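Histidine kinase (Methanosarcina mazei, PDB 3LI9) is a putative sensory histidine kinase, represented here by its extracellular Cache (PDC-fold) sensor domain, and probably phosphorylates a protein histidine using ATP. Local coordinates at residues 70-75 / 169-174. Sequence-based numbering, arbitrary orientation.
Sequences PQLIGV and VDVPLE
Leu-72 folds over Val-169 and Val-171 just before its chain enters an antiparallel sheet of the Cache domain. Leu-72 CB lies 3.8 Å from Asp-170 O. CG, anti to its own carbonyl carbon (chi1 -55°), carries the fork toward the two valines: CD1 meets CG1 of Val-169, while Leu-72 CD2 settles 3.6 Å from Val-171 CG2 and also touches Val-169 CB. A branched leucine suits this place, since two methyls can serve two beta-branched neighbours while the same side chain packs on Leu-66 of helix 55-67. An alanine here would probably leave a gap between both valines and that helix.

Beneath this apolar layer the backbones pair through a classic beta bulge, Ile-73 and Gly-74 together facing Asp-170. Ile-73 N donates to Asp-170 O (2.9 Å, nearly straight at 169°), and Asp-170 N donates to Gly-74 O at 2.9 Å. Glycine fits its position because a CB would sit tightly against Asp-170 OD2. OD2 is hydrogen-bonded to Tyr-106 OH and to a bound Bis-Tris molecule, probably from the crystallisation liquor, and OD1 to Ser-152 OG.

Pro-172 has no N-H to offer Gln-71 O; Pro-172 CD lies 3.3 Å from that oxygen instead, and its CG rests 3.7 Å from Ile-73 CB. A water donates to both Gln-71 O and Pro-172 O, bridging the chains where direct bonding has ceased. Hydrophobic cover toward the helices and a bulged, hydrogen-bonded pairing thus join strands 74-79 and 162-172, and set a buried, multiply bonded carboxylate beside what may be a ligand pocket.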
loop_
_atom_site.group_PDB
_atom_site.type_symbol
_atom_site.label_atom_id
_atom_site.label_comp_id
_atom_site.label_asym_id
_atom_site.label_seq_id
_atom_site.Cartn_x
_atom_site.Cartn_y
_atom_site.Cartn_z
ATOM N N PRO A 70 14.367 -0.679 -6.524
ATOM C CA PRO A 70 13.944 -2.029 -6.883
ATOM C C PRO A 70 12.722 -2.499 -6.088
ATOM O O PRO A 70 12.126 -3.515 -6.482
ATOM C CB PRO A 70 15.160 -2.928 -6.559
ATOM C CG PRO A 70 16.259 -2.019 -6.108
ATOM C CD PRO A 70 15.700 -0.571 -5.934
ATOM N N GLN A 71 12.389 -1.793 -5.035
ATOM C CA GLN A 71 11.183 -2.127 -4.217
ATOM C C GLN A 71 9.927 -1.656 -4.919
ATOM O O GLN A 71 8.806 -1.902 -4.409
ATOM C CB GLN A 71 11.269 -1.579 -2.777
ATOM C CG GLN A 71 10.875 -0.069 -2.617
ATOM C CD GLN A 71 12.001 0.884 -3.073
ATOM O OE1 GLN A 71 13.068 0.461 -3.621
ATOM N NE2 GLN A 71 11.763 2.184 -2.867
ATOM N N LEU A 72 10.102 -0.844 -5.990
ATOM C CA LEU A 72 8.928 -0.364 -6.793
ATOM C C LEU A 72 8.773 -1.179 -8.051
ATOM O O LEU A 72 9.764 -1.668 -8.627
ATOM C CB LEU A 72 9.089 1.104 -7.205
ATOM C CG LEU A 72 9.345 2.119 -6.060
ATOM C CD1 LEU A 72 9.463 3.529 -6.598
ATOM C CD2 LEU A 72 8.213 2.048 -4.972
ATOM N N ILE A 73 7.513 -1.323 -8.527
ATOM C CA ILE A 73 7.280 -1.945 -9.797
ATOM C C ILE A 73 6.680 -0.964 -10.847
ATOM O O ILE A 73 6.611 -1.281 -12.015
ATOM C CB ILE A 73 6.366 -3.203 -9.624
ATOM C CG1 ILE A 73 6.466 -4.118 -10.837
ATOM C CG2 ILE A 73 4.873 -2.785 -9.347
ATOM C CD1 ILE A 73 5.946 -5.591 -10.511
ATOM N N GLY A 74 6.256 0.202 -10.392
ATOM C CA GLY A 74 5.726 1.182 -11.286
ATOM C C GLY A 74 5.948 2.567 -10.694
ATOM O O GLY A 74 5.926 2.769 -9.481
ATOM N N VAL A 75 6.125 3.529 -11.578
ATOM C CA VAL A 75 6.160 4.944 -11.183
ATOM C C VAL A 75 5.398 5.673 -12.300
ATOM O O VAL A 75 5.531 5.373 -13.496
ATOM C CB VAL A 75 7.615 5.523 -11.146
ATOM C CG1 VAL A 75 7.643 7.066 -10.718
ATOM C CG2 VAL A 75 8.486 4.725 -10.181
ATOM N N VAL A 169 3.515 5.792 -7.014
ATOM C CA VAL A 169 4.326 4.593 -7.160
ATOM C C VAL A 169 3.554 3.336 -6.755
ATOM O O VAL A 169 2.668 3.387 -5.848
ATOM C CB VAL A 169 5.619 4.665 -6.304
ATOM C CG1 VAL A 169 6.399 5.973 -6.641
ATOM C CG2 VAL A 169 5.252 4.705 -4.805
ATOM N N ASP A 170 3.853 2.236 -7.486
ATOM C CA ASP A 170 3.266 0.899 -7.187
ATOM C C ASP A 170 4.290 0.068 -6.483
ATOM O O ASP A 170 5.423 -0.025 -6.933
ATOM C CB ASP A 170 2.855 0.197 -8.483
ATOM C CG ASP A 170 1.613 0.795 -9.133
ATOM O OD1 ASP A 170 0.869 1.542 -8.482
ATOM O OD2 ASP A 170 1.344 0.455 -10.298
ATOM N N VAL A 171 3.877 -0.535 -5.380
ATOM C CA VAL A 171 4.797 -1.242 -4.484
ATOM C C VAL A 171 4.350 -2.725 -4.352
ATOM O O VAL A 171 3.326 -2.974 -3.742
ATOM C CB VAL A 171 4.782 -0.598 -3.114
ATOM C CG1 VAL A 171 5.829 -1.269 -2.125
ATOM C CG2 VAL A 171 5.263 0.936 -3.255
ATOM N N PRO A 172 5.112 -3.684 -4.851
ATOM C CA PRO A 172 4.713 -5.132 -4.667
ATOM C C PRO A 172 4.834 -5.474 -3.195
ATOM O O PRO A 172 5.728 -4.983 -2.448
ATOM C CB PRO A 172 5.849 -5.960 -5.375
ATOM C CG PRO A 172 6.398 -4.915 -6.394
ATOM C CD PRO A 172 6.257 -3.499 -5.775
ATOM N N LEU A 173 3.926 -6.333 -2.742
ATOM C CA LEU A 173 3.897 -6.694 -1.333
ATOM C C LEU A 173 4.270 -8.148 -1.049
ATOM O O LEU A 173 4.169 -8.604 0.115
ATOM C CB LEU A 173 2.477 -6.485 -0.783
ATOM C CG LEU A 173 1.997 -5.025 -0.808
ATOM C CD1 LEU A 173 0.444 -4.881 -0.601
ATOM C CD2 LEU A 173 2.837 -4.221 0.179
ATOM N N GLU A 174 4.778 -8.866 -2.052
ATOM C CA GLU A 174 5.250 -10.216 -1.719
ATOM C C GLU A 174 6.226 -10.258 -0.570
ATOM O O GLU A 174 6.184 -11.186 0.256
ATOM C CB GLU A 174 5.943 -10.820 -2.961
ATOM C CG GLU A 174 6.306 -12.271 -2.763
ATOM C CD GLU A 174 6.847 -12.879 -4.061
ATOM O OE1 GLU A 174 6.558 -12.322 -5.149
ATOM O OE2 GLU A 174 7.569 -13.879 -3.992
HETATM O O HOH W 1 8.159 -3.591 -2.437
#